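PDB 4WU3: Myo-inositol phosphohydrolase from Mitsuokella multacida, which probably removes phosphate groups from myo-inositol hexakisphosphate and related inositol phosphates, using an active site of the protein tyrosine phosphatase type. Local coordinates for residues A[440-449]-A[505-513]; A[351-359]-A[537-548]. The protein carries 2 engineered substitutions. One frame throughout, in Å; residues are numbered along the deposited sequence.

Interaction 1. Residues A[440-449]-A[505-513]; sequences RDWGNLGKNK and YRIAATDHI. With 4IP (inositol-(1,3,4,5)-tetrakisphosphate), chain F.
One wall of the inositol phosphate pocket forms where Asp441 and Trp442, in the loop after strand 432-438, meet Thr510, Asp511 and His512 just past edge strand 503-509. The indole of Trp442 binds the backbone of Asp511: NE1 donates to Asp511 O at 2.8 Å, nearly straight (160°), with the acceptor close to the ring plane and the donor tilted from the carbonyl plane. Thr510 CG2 lies over one indole face, 3.6 Å from Trp442 NE1, on the side where Leu445 CD1 also packs, and Arg440 CB covers the opposite face. At the six-membered ring, Trp442 CZ2 meets Ile513 CG2 at 4.0 Å. Beside the ligand, Asp441 OD2 and Asp511 OD2 approach to 2.8 Å with carboxylate planes almost perpendicular (88°), and Asp511 OD2 is 2.7 Å from 4IP O5P. A water bridges Asp441 O and Asp511 N. His512 turns its ring edge to Arg440 O and makes a weak bond of 3.4 Å from ND1 to 4IP OPF. At the far end Lys449, extended from a CG anti to the backbone N (chi1 -171°), crosses to strand 503-509. Its NZ bonds Arg506 O at 2.8 Å, in the carbonyl plane, and makes an off-centre cation-pi contact with the Tyr505 ring, 4.2 Å from its centroid. Glu522 takes both this ammonium, as a salt bridge, and the Tyr505 hydroxyl. The indole bond and the water thus engage both the O and the N of Asp511, consistent with a backbone held so that its carboxylate lies beside the ligand phosphate.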
loop_
_atom_site.group_PDB
_atom_site.type_symbol
_atom_site.label_atom_id
_atom_site.label_comp_id
_atom_site.label_asym_id
_atom_site.label_seq_id
_atom_site.Cartn_x
_atom_site.Cartn_y
_atom_site.Cartn_z
ATOM N N ARG A 440 -2.429 -12.676 -20.922
ATOM C CA ARG A 440 -1.662 -12.014 -21.997
ATOM C C ARG A 440 -1.128 -12.954 -23.089
ATOM O O ARG A 440 -0.240 -12.584 -23.859
ATOM C CB ARG A 440 -0.495 -11.219 -21.414
ATOM C CG ARG A 440 -0.903 -9.905 -20.776
ATOM C CD ARG A 440 0.310 -9.197 -20.204
ATOM N NE ARG A 440 -0.069 -8.077 -19.354
ATOM C CZ ARG A 440 0.796 -7.236 -18.797
ATOM N NH1 ARG A 440 2.100 -7.381 -19.007
ATOM N NH2 ARG A 440 0.348 -6.239 -18.047
ATOM N N ASP A 441 -1.680 -14.157 -23.172
ATOM C CA ASP A 441 -1.155 -15.192 -24.070
ATOM C C ASP A 441 0.338 -15.505 -23.825
ATOM O O ASP A 441 1.087 -15.804 -24.759
ATOM C CB ASP A 441 -1.393 -14.803 -25.537
ATOM C CG ASP A 441 -1.245 -15.994 -26.486
ATOM O OD1 ASP A 441 -1.391 -17.141 -26.017
ATOM O OD2 ASP A 441 -0.964 -15.788 -27.690
ATOM N N TRP A 442 0.765 -15.454 -22.567
ATOM C CA TRP A 442 2.165 -15.701 -22.223
ATOM C C TRP A 442 2.358 -17.055 -21.531
ATOM O O TRP A 442 3.184 -17.200 -20.624
ATOM C CB TRP A 442 2.720 -14.577 -21.342
ATOM C CG TRP A 442 2.962 -13.297 -22.080
ATOM C CD1 TRP A 442 2.847 -13.092 -23.424
ATOM C CD2 TRP A 442 3.393 -12.051 -21.522
ATOM N NE1 TRP A 442 3.154 -11.791 -23.736
ATOM C CE2 TRP A 442 3.502 -11.131 -22.588
ATOM C CE3 TRP A 442 3.681 -11.619 -20.225
ATOM C CZ2 TRP A 442 3.892 -9.809 -22.398
ATOM C CZ3 TRP A 442 4.072 -10.304 -20.035
ATOM C CH2 TRP A 442 4.170 -9.413 -21.120
ATOM N N GLY A 443 1.612 -18.052 -21.995
ATOM C CA GLY A 443 1.704 -19.406 -21.460
ATOM C C GLY A 443 3.103 -19.990 -21.378
ATOM O O GLY A 443 3.374 -20.809 -20.511
ATOM N N ASN A 444 3.988 -19.599 -22.284
ATOM C CA ASN A 444 5.344 -20.146 -22.311
ATOM C C ASN A 444 6.423 -19.085 -22.150
ATOM O O ASN A 444 7.552 -19.247 -22.635
ATOM C CB ASN A 444 5.572 -20.922 -23.601
ATOM C CG ASN A 444 4.869 -22.253 -23.597
ATOM O OD1 ASN A 444 4.685 -22.854 -22.547
ATOM N ND2 ASN A 444 4.447 -22.711 -24.773
ATOM N N LEU A 445 6.079 -18.007 -21.454
ATOM C CA LEU A 445 7.036 -16.946 -21.177
ATOM C C LEU A 445 8.255 -17.491 -20.438
ATOM O O LEU A 445 8.129 -18.188 -19.437
ATOM C CB LEU A 445 6.377 -15.844 -20.354
ATOM C CG LEU A 445 7.251 -14.610 -20.144
ATOM C CD1 LEU A 445 7.391 -13.797 -21.422
ATOM C CD2 LEU A 445 6.690 -13.746 -19.018
ATOM N N GLY A 446 9.441 -17.183 -20.945
ATOM C CA GLY A 446 10.675 -17.585 -20.277
ATOM C C GLY A 446 11.198 -18.945 -20.697
ATOM O O GLY A 446 12.277 -19.344 -20.282
ATOM N N LYS A 447 10.434 -19.672 -21.506
ATOM C CA LYS A 447 10.858 -21.000 -21.946
ATOM C C LYS A 447 11.690 -20.902 -23.221
ATOM O O LYS A 447 11.384 -20.109 -24.112
ATOM C CB LYS A 447 9.651 -21.905 -22.224
ATOM C CG LYS A 447 8.876 -22.378 -21.009
ATOM C CD LYS A 447 7.883 -23.455 -21.432
ATOM C CE LYS A 447 7.160 -24.083 -20.251
ATOM N NZ LYS A 447 5.979 -23.298 -19.806
ATOM N N ASN A 448 12.727 -21.725 -23.318
ATOM C CA ASN A 448 13.440 -21.875 -24.583
ATOM C C ASN A 448 12.641 -22.765 -25.540
ATOM O O ASN A 448 11.614 -23.336 -25.170
ATOM C CB ASN A 448 14.853 -22.431 -24.361
ATOM C CG ASN A 448 14.852 -23.799 -23.712
ATOM O OD1 ASN A 448 14.126 -24.695 -24.134
ATOM N ND2 ASN A 448 15.675 -23.973 -22.687
ATOM N N LYS A 449 13.119 -22.884 -26.769
ATOM C CA LYS A 449 12.422 -23.637 -27.810
ATOM C C LYS A 449 12.178 -25.097 -27.421
ATOM O O LYS A 449 11.071 -25.616 -27.603
ATOM C CB LYS A 449 13.220 -23.581 -29.110
ATOM C CG LYS A 449 12.497 -24.130 -30.317
ATOM C CD LYS A 449 13.297 -23.864 -31.582
ATOM C CE LYS A 449 12.616 -24.464 -32.790
ATOM N NZ LYS A 449 13.351 -24.180 -34.047
ATOM N N TYR A 505 8.992 -24.853 -39.866
ATOM C CA TYR A 505 10.009 -24.322 -38.981
ATOM C C TYR A 505 9.341 -23.498 -37.878
ATOM O O TYR A 505 8.381 -22.772 -38.118
ATOM C CB TYR A 505 11.057 -23.499 -39.751
ATOM C CG TYR A 505 12.305 -23.255 -38.934
ATOM C CD1 TYR A 505 13.372 -24.140 -38.971
ATOM C CD2 TYR A 505 12.399 -22.157 -38.090
ATOM C CE1 TYR A 505 14.501 -23.936 -38.193
ATOM C CE2 TYR A 505 13.520 -21.943 -37.310
ATOM C CZ TYR A 505 14.569 -22.835 -37.360
ATOM O OH TYR A 505 15.675 -22.615 -36.564
ATOM N N ARG A 506 9.859 -23.636 -36.665
ATOM C CA ARG A 506 9.273 -23.025 -35.490
ATOM C C ARG A 506 10.212 -22.010 -34.847
ATOM O O ARG A 506 11.342 -22.338 -34.514
ATOM C CB ARG A 506 8.960 -24.121 -34.467
ATOM C CG ARG A 506 8.318 -23.612 -33.184
ATOM C CD ARG A 506 6.896 -23.168 -33.438
ATOM N NE ARG A 506 6.172 -22.933 -32.197
ATOM C CZ ARG A 506 5.488 -23.858 -31.530
ATOM N NH1 ARG A 506 5.434 -25.105 -31.970
ATOM N NH2 ARG A 506 4.857 -23.533 -30.414
ATOM N N ILE A 507 9.745 -20.776 -34.678
ATOM C CA ILE A 507 10.433 -19.819 -33.817
ATOM C C ILE A 507 9.475 -19.457 -32.681
ATOM O O ILE A 507 8.326 -19.062 -32.915
ATOM C CB ILE A 507 10.889 -18.557 -34.591
ATOM C CG1 ILE A 507 11.861 -18.954 -35.702
ATOM C CG2 ILE A 507 11.569 -17.571 -33.652
ATOM C CD1 ILE A 507 12.184 -17.846 -36.677
ATOM N N ALA A 508 9.940 -19.617 -31.450
ATOM C CA ALA A 508 9.093 -19.418 -30.286
ATOM C C ALA A 508 9.064 -17.947 -29.847
ATOM O O ALA A 508 9.641 -17.572 -28.823
ATOM C CB ALA A 508 9.557 -20.318 -29.149
ATOM N N ALA A 509 8.366 -17.120 -30.621
ATOM C CA ALA A 509 8.330 -15.682 -30.367
ATOM C C ALA A 509 7.185 -15.343 -29.425
ATOM O O ALA A 509 6.055 -15.775 -29.624
ATOM C CB ALA A 509 8.200 -14.913 -31.676
ATOM N N THR A 510 7.489 -14.578 -28.379
ATOM C CA THR A 510 6.493 -14.240 -27.366
ATOM C C THR A 510 5.489 -13.249 -27.925
ATOM O O THR A 510 5.859 -12.298 -28.598
ATOM C CB THR A 510 7.145 -13.649 -26.112
ATOM O OG1 THR A 510 8.082 -14.591 -25.581
ATOM C CG2 THR A 510 6.079 -13.331 -25.057
ATOM N N ASP A 511 4.213 -13.492 -27.642
ATOM C CA ASP A 511 3.136 -12.665 -28.158
ATOM C C ASP A 511 3.196 -11.237 -27.591
ATOM O O ASP A 511 3.599 -11.027 -26.445
ATOM C CB ASP A 511 1.793 -13.314 -27.819
ATOM C CG ASP A 511 0.636 -12.683 -28.548
ATOM O OD1 ASP A 511 0.853 -11.770 -29.372
ATOM O OD2 ASP A 511 -0.501 -13.112 -28.288
ATOM N N HIS A 512 2.805 -10.274 -28.427
ATOM C CA HIS A 512 2.723 -8.850 -28.078
ATOM C C HIS A 512 4.052 -8.092 -28.081
ATOM O O HIS A 512 4.045 -6.871 -28.001
ATOM C CB HIS A 512 2.036 -8.633 -26.724
ATOM C CG HIS A 512 0.726 -9.336 -26.591
ATOM N ND1 HIS A 512 -0.401 -8.948 -27.282
ATOM C CD2 HIS A 512 0.363 -10.412 -25.854
ATOM C CE1 HIS A 512 -1.403 -9.754 -26.978
ATOM N NE2 HIS A 512 -0.966 -10.653 -26.112
ATOM N N ILE A 513 5.184 -8.787 -28.143
ATOM C CA ILE A 513 6.469 -8.114 -27.935
ATOM C C ILE A 513 7.411 -8.231 -29.119
ATOM O O ILE A 513 7.276 -9.112 -29.973
ATOM C CB ILE A 513 7.194 -8.585 -26.646
ATOM C CG1 ILE A 513 7.921 -9.902 -26.855
ATOM C CG2 ILE A 513 6.220 -8.738 -25.489
ATOM C CD1 ILE A 513 8.756 -10.311 -25.648
HETATM C C1 4IP F . -1.375 -10.366 -31.916
HETATM O O1 4IP F . -0.924 -10.785 -33.204
HETATM C C2 4IP F . -2.491 -11.280 -31.428
HETATM O O2 4IP F . -3.533 -11.313 -32.394
HETATM C C3 4IP F . -3.087 -10.788 -30.115
HETATM O O3 4IP F . -4.152 -11.655 -29.718
HETATM C C4 4IP F . -3.600 -9.356 -30.227
HETATM O O4 4IP F . -4.056 -8.922 -28.940
HETATM C C5 4IP F . -2.488 -8.435 -30.717
HETATM O O5 4IP F . -2.977 -7.102 -30.878
HETATM C C6 4IP F . -1.887 -8.931 -32.031
HETATM O O6 4IP F . -0.818 -8.076 -32.443
HETATM P P1 4IP F . 0.158 -11.956 -33.410
HETATM O O1P 4IP F . 1.452 -11.356 -32.936
HETATM O O2P 4IP F . 0.079 -12.223 -34.891
HETATM O O3P 4IP F . -0.361 -13.100 -32.576
HETATM P P3 4IP F . -4.115 -12.378 -28.276
HETATM O O4P 4IP F . -3.658 -11.290 -27.332
HETATM O O5P 4IP F . -3.134 -13.513 -28.462
HETATM O O6P 4IP F . -5.539 -12.815 -28.035
HETATM P P4 4IP F . -5.516 -8.267 -28.715
HETATM O O7P 4IP F . -6.473 -9.208 -29.406
HETATM O O8P 4IP F . -5.651 -8.263 -27.212
HETATM O O9P 4IP F . -5.395 -6.899 -29.358
HETATM P P5 4IP F . -2.028 -5.848 -30.505
HETATM O OPF 4IP F . -1.099 -6.353 -29.411
HETATM O OPG 4IP F . -3.022 -4.798 -30.052
HETATM O OPH 4IP F . -1.319 -5.523 -31.800
HETATM O O HOH W 1 3.327 -16.141 -26.374
HETATM O O HOH W 2 10.209 -15.490 -23.213
HETATM O O HOH W 3 12.110 -25.567 -35.979
#

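Interaction 2. Residues A[351-359]-A[537-548]; sequences QLPRNFRTM and HFHSQAGAGRTT. Engineered in segment 537-548: Ser540 (natural residue Cys). With 4IP (inositol-(1,3,4,5)-tetrakisphosphate), chain F.
Arg357 reaches from edge strand 357-358 to the outer side of the phosphate-binding P-loop, where its guanidinium meets Gly543. From CB the chain sets out with CG between the backbone N and the carbonyl carbon (chi1 66°), then bends at chi2 (-86°), bringing CD to 3.2 Å from Asn355 O. NH1 carries two bonds, to Asn355 O at 2.8 Å and to Gly543 O at 2.9 Å, both acceptors near the guanidinium plane. NH2 adds a weak, longer bond of 3.4 Å to Gly543 O. The same nitrogen lies 3.2 Å from Thr548 OG1 at the guanidinium edge and 3.6 Å from Thr547 CG2, in the first turn of helix 545-558. Next to it, Asn355 ND2 donates to Ala542 O at 2.6 Å, almost in line with the carbonyl (172°) and in the plane of its own amide. Further back, Phe356 and His537 meet rim to rim. On its inner side the loop, the HCxxGxxR signature of tyrosine phosphatases with engineered Ser540 at the cysteine, cradles the 4IP phosphate P1; Arg546 N, for example, donates to 4IP O1P at 2.8 Å. Carbonyls of Ala542 and Gly543 are therefore engaged from behind by Asn355 and Arg357, which is consistent with second-shell residues keeping the loop's N-H groups turned inward to the phosphate.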
loop_
_atom_site.group_PDB
_atom_site.type_symbol
_atom_site.label_atom_id
_atom_site.label_comp_id
_atom_site.label_asym_id
_atom_site.label_seq_id
_atom_site.Cartn_x
_atom_site.Cartn_y
_atom_site.Cartn_z
ATOM N N GLN A 351 -11.846 -22.147 -46.182
ATOM C CA GLN A 351 -11.587 -20.812 -46.693
ATOM C C GLN A 351 -10.190 -20.392 -46.247
ATOM O O GLN A 351 -9.600 -21.018 -45.373
ATOM C CB GLN A 351 -12.642 -19.825 -46.176
ATOM C CG GLN A 351 -12.637 -19.655 -44.667
ATOM C CD GLN A 351 -13.908 -19.013 -44.143
ATOM O OE1 GLN A 351 -14.965 -19.127 -44.747
ATOM N NE2 GLN A 351 -13.809 -18.343 -43.007
ATOM N N LEU A 352 -9.651 -19.342 -46.853
ATOM C CA LEU A 352 -8.337 -18.862 -46.477
ATOM C C LEU A 352 -8.356 -18.398 -45.021
ATOM O O LEU A 352 -9.373 -17.900 -44.538
ATOM C CB LEU A 352 -7.911 -17.713 -47.391
ATOM C CG LEU A 352 -7.726 -18.061 -48.872
ATOM C CD1 LEU A 352 -7.716 -16.791 -49.718
ATOM C CD2 LEU A 352 -6.450 -18.862 -49.069
ATOM N N PRO A 353 -7.233 -18.573 -44.309
ATOM C CA PRO A 353 -7.187 -18.142 -42.927
ATOM C C PRO A 353 -7.320 -16.632 -42.838
ATOM O O PRO A 353 -7.137 -15.937 -43.844
ATOM C CB PRO A 353 -5.805 -18.601 -42.461
ATOM C CG PRO A 353 -4.984 -18.647 -43.705
ATOM C CD PRO A 353 -5.937 -19.098 -44.771
ATOM N N ARG A 354 -7.657 -16.129 -41.654
ATOM C CA ARG A 354 -7.751 -14.695 -41.423
ATOM C C ARG A 354 -6.437 -13.992 -41.778
ATOM O O ARG A 354 -5.357 -14.558 -41.628
ATOM C CB ARG A 354 -8.110 -14.446 -39.964
ATOM C CG ARG A 354 -8.476 -13.012 -39.624
ATOM C CD ARG A 354 -9.198 -12.923 -38.281
ATOM N NE ARG A 354 -8.478 -13.613 -37.208
ATOM C CZ ARG A 354 -7.852 -13.009 -36.199
ATOM N NH1 ARG A 354 -7.860 -11.682 -36.096
ATOM N NH2 ARG A 354 -7.221 -13.736 -35.282
ATOM N N ASN A 355 -6.541 -12.772 -42.284
ATOM C CA ASN A 355 -5.376 -11.919 -42.561
ATOM C C ASN A 355 -4.348 -12.555 -43.498
ATOM O O ASN A 355 -3.130 -12.332 -43.350
ATOM C CB ASN A 355 -4.695 -11.506 -41.249
ATOM C CG ASN A 355 -5.596 -10.665 -40.370
ATOM O OD1 ASN A 355 -6.396 -9.876 -40.865
ATOM N ND2 ASN A 355 -5.465 -10.823 -39.062
ATOM N N PHE A 356 -4.845 -13.330 -44.463
ATOM C CA PHE A 356 -3.989 -14.021 -45.420
ATOM C C PHE A 356 -3.555 -13.056 -46.493
ATOM O O PHE A 356 -4.375 -12.287 -46.984
ATOM C CB PHE A 356 -4.731 -15.182 -46.096
ATOM C CG PHE A 356 -3.927 -15.870 -47.182
ATOM C CD1 PHE A 356 -2.984 -16.826 -46.863
ATOM C CD2 PHE A 356 -4.110 -15.548 -48.520
ATOM C CE1 PHE A 356 -2.240 -17.453 -47.851
ATOM C CE2 PHE A 356 -3.380 -16.185 -49.509
ATOM C CZ PHE A 356 -2.438 -17.136 -49.171
ATOM N N ARG A 357 -2.281 -13.097 -46.866
ATOM C CA ARG A 357 -1.798 -12.286 -47.981
ATOM C C ARG A 357 -0.520 -12.852 -48.548
ATOM O O ARG A 357 0.222 -13.547 -47.847
ATOM C CB ARG A 357 -1.567 -10.833 -47.555
ATOM C CG ARG A 357 -0.445 -10.627 -46.551
ATOM C CD ARG A 357 -0.894 -10.810 -45.107
ATOM N NE ARG A 357 0.070 -10.228 -44.171
ATOM C CZ ARG A 357 -0.018 -10.313 -42.849
ATOM N NH1 ARG A 357 -1.006 -10.934 -42.266
ATOM N NH2 ARG A 357 0.895 -9.781 -42.088
ATOM N N THR A 358 -0.272 -12.567 -49.824
ATOM C CA THR A 358 1.024 -12.837 -50.432
ATOM C C THR A 358 1.561 -11.509 -50.916
ATOM O O THR A 358 0.841 -10.514 -50.927
ATOM C CB THR A 358 0.958 -13.843 -51.613
ATOM O OG1 THR A 358 0.405 -13.215 -52.784
ATOM C CG2 THR A 358 0.130 -15.063 -51.249
ATOM N N MET A 359 2.826 -11.481 -51.307
ATOM C CA MET A 359 3.423 -10.249 -51.782
ATOM C C MET A 359 2.922 -9.894 -53.177
ATOM O O MET A 359 3.279 -8.841 -53.721
ATOM C CB MET A 359 4.941 -10.363 -51.762
ATOM C CG MET A 359 5.495 -10.567 -50.360
ATOM S SD MET A 359 5.032 -9.198 -49.282
ATOM C CE MET A 359 3.558 -9.797 -48.480
ATOM N N HIS A 537 5.955 -18.728 -45.556
ATOM C CA HIS A 537 4.649 -18.306 -45.061
ATOM C C HIS A 537 4.668 -18.138 -43.551
ATOM O O HIS A 537 4.714 -19.112 -42.815
ATOM C CB HIS A 537 3.561 -19.301 -45.431
ATOM C CG HIS A 537 2.215 -18.910 -44.911
ATOM N ND1 HIS A 537 1.347 -18.115 -45.625
ATOM C CD2 HIS A 537 1.608 -19.164 -43.731
ATOM C CE1 HIS A 537 0.253 -17.914 -44.917
ATOM N NE2 HIS A 537 0.384 -18.544 -43.766
ATOM N N PHE A 538 4.632 -16.893 -43.093
ATOM C CA PHE A 538 4.658 -16.619 -41.675
ATOM C C PHE A 538 3.262 -16.604 -41.093
ATOM O O PHE A 538 2.336 -16.034 -41.675
ATOM C CB PHE A 538 5.303 -15.272 -41.410
ATOM C CG PHE A 538 6.745 -15.220 -41.765
ATOM C CD1 PHE A 538 7.704 -15.607 -40.861
ATOM C CD2 PHE A 538 7.140 -14.768 -43.009
ATOM C CE1 PHE A 538 9.048 -15.549 -41.194
ATOM C CE2 PHE A 538 8.475 -14.722 -43.352
ATOM C CZ PHE A 538 9.430 -15.108 -42.440
ATOM N N HIS A 539 3.117 -17.222 -39.927
ATOM C CA HIS A 539 1.877 -17.096 -39.164
ATOM C C HIS A 539 2.193 -16.965 -37.686
ATOM O O HIS A 539 3.233 -17.410 -37.206
ATOM C CB HIS A 539 0.913 -18.280 -39.418
ATOM C CG HIS A 539 1.186 -19.482 -38.569
ATOM N ND1 HIS A 539 0.753 -19.589 -37.264
ATOM C CD2 HIS A 539 1.862 -20.621 -38.834
ATOM C CE1 HIS A 539 1.159 -20.740 -36.762
ATOM N NE2 HIS A 539 1.833 -21.386 -37.694
ATOM N N SER A 540 1.287 -16.327 -36.968
ATOM C CA SER A 540 1.337 -16.323 -35.524
ATOM C C SER A 540 -0.085 -16.638 -35.089
ATOM O O SER A 540 -0.694 -17.552 -35.645
ATOM C CB SER A 540 1.849 -14.981 -35.007
ATOM O OG SER A 540 1.380 -13.932 -35.827
ATOM N N GLN A 541 -0.629 -15.915 -34.117
ATOM C CA GLN A 541 -1.991 -16.198 -33.656
ATOM C C GLN A 541 -2.964 -15.496 -34.578
ATOM O O GLN A 541 -3.859 -16.122 -35.129
ATOM C CB GLN A 541 -2.207 -15.740 -32.199
ATOM C CG GLN A 541 -3.416 -16.362 -31.505
ATOM C CD GLN A 541 -4.747 -15.723 -31.880
ATOM O OE1 GLN A 541 -4.812 -14.549 -32.224
ATOM N NE2 GLN A 541 -5.818 -16.496 -31.787
ATOM N N ALA A 542 -2.755 -14.196 -34.759
ATOM C CA ALA A 542 -3.663 -13.362 -35.547
ATOM C C ALA A 542 -3.091 -12.909 -36.888
ATOM O O ALA A 542 -3.773 -12.250 -37.664
ATOM C CB ALA A 542 -4.060 -12.143 -34.735
ATOM N N GLY A 543 -1.841 -13.243 -37.165
ATOM C CA GLY A 543 -1.210 -12.776 -38.393
ATOM C C GLY A 543 -1.010 -11.273 -38.374
ATOM O O GLY A 543 -1.014 -10.632 -39.419
ATOM N N ALA A 544 -0.835 -10.704 -37.184
ATOM C CA ALA A 544 -0.644 -9.257 -37.043
ATOM C C ALA A 544 0.749 -8.912 -36.521
ATOM O O ALA A 544 1.693 -8.773 -37.311
ATOM C CB ALA A 544 -1.720 -8.662 -36.143
ATOM N N GLY A 545 0.876 -8.804 -35.196
ATOM C CA GLY A 545 2.109 -8.355 -34.535
ATOM C C GLY A 545 3.385 -9.084 -34.918
ATOM O O GLY A 545 4.272 -8.531 -35.584
ATOM N N ARG A 546 3.493 -10.330 -34.477
ATOM C CA ARG A 546 4.666 -11.136 -34.766
ATOM C C ARG A 546 4.850 -11.421 -36.256
ATOM O O ARG A 546 5.955 -11.307 -36.777
ATOM C CB ARG A 546 4.595 -12.434 -33.979
ATOM C CG ARG A 546 4.839 -12.226 -32.493
ATOM C CD ARG A 546 4.506 -13.476 -31.703
ATOM N NE ARG A 546 3.066 -13.713 -31.708
ATOM C CZ ARG A 546 2.474 -14.732 -31.096
ATOM N NH1 ARG A 546 3.202 -15.613 -30.421
ATOM N NH2 ARG A 546 1.147 -14.863 -31.146
ATOM N N THR A 547 3.772 -11.774 -36.941
ATOM C CA THR A 547 3.835 -12.079 -38.360
ATOM C C THR A 547 4.323 -10.901 -39.208
ATOM O O THR A 547 5.202 -11.072 -40.068
ATOM C CB THR A 547 2.456 -12.539 -38.872
ATOM O OG1 THR A 547 2.183 -13.856 -38.377
ATOM C CG2 THR A 547 2.408 -12.559 -40.390
ATOM N N THR A 548 3.763 -9.716 -38.971
ATOM C CA THR A 548 4.133 -8.529 -39.739
ATOM C C THR A 548 5.539 -8.044 -39.404
ATOM O O THR A 548 6.259 -7.546 -40.273
ATOM C CB THR A 548 3.146 -7.369 -39.534
ATOM O OG1 THR A 548 1.803 -7.832 -39.719
ATOM C CG2 THR A 548 3.428 -6.277 -40.534
HETATM C C1 4IP F . -1.375 -10.366 -31.916
HETATM O O1 4IP F . -0.924 -10.785 -33.204
HETATM C C2 4IP F . -2.491 -11.280 -31.428
HETATM O O2 4IP F . -3.533 -11.313 -32.394
HETATM C C3 4IP F . -3.087 -10.788 -30.115
HETATM O O3 4IP F . -4.152 -11.655 -29.718
HETATM C C4 4IP F . -3.600 -9.356 -30.227
HETATM O O4 4IP F . -4.056 -8.922 -28.940
HETATM C C5 4IP F . -2.488 -8.435 -30.717
HETATM O O5 4IP F . -2.977 -7.102 -30.878
HETATM C C6 4IP F . -1.887 -8.931 -32.031
HETATM O O6 4IP F . -0.818 -8.076 -32.443
HETATM P P1 4IP F . 0.158 -11.956 -33.410
HETATM O O1P 4IP F . 1.452 -11.356 -32.936
HETATM O O2P 4IP F . 0.079 -12.223 -34.891
HETATM O O3P 4IP F . -0.361 -13.100 -32.576
HETATM P P3 4IP F . -4.115 -12.378 -28.276
HETATM O O4P 4IP F . -3.658 -11.290 -27.332
HETATM O O5P 4IP F . -3.134 -13.513 -28.462
HETATM O O6P 4IP F . -5.539 -12.815 -28.035
HETATM P P4 4IP F . -5.516 -8.267 -28.715
HETATM O O7P 4IP F . -6.473 -9.208 -29.406
HETATM O O8P 4IP F . -5.651 -8.263 -27.212
HETATM O O9P 4IP F . -5.395 -6.899 -29.358
HETATM P P5 4IP F . -2.028 -5.848 -30.505
HETATM O OPF 4IP F . -1.099 -6.353 -29.411
HETATM O OPG 4IP F . -3.022 -4.798 -30.052
HETATM O OPH 4IP F . -1.319 -5.523 -31.800
#

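In the fold
Both contacts reach the same mixed five-stranded sheet: interaction 1 uses outermost strand 503-509, while interaction 2 joins the other outermost strand, 357-358, and the turn before it to inner strand 535-539 and the P-loop that follows. Their centres are about 17 Å apart, with 4IP touching both. Arg546 of the P-loop ties them together, its NH1 probably hydrogen-bonded to Ala509 O and its NH2 forming a salt bridge with Asp511. Interaction 1 is partly buried and mixed, with acidic groups at the ligand, an indole packed behind and a lysine at its outer end. Interaction 2, mostly buried, relies on side-chain amide and guanidinium donors meeting loop carbonyls, a shell behind the phosphate site.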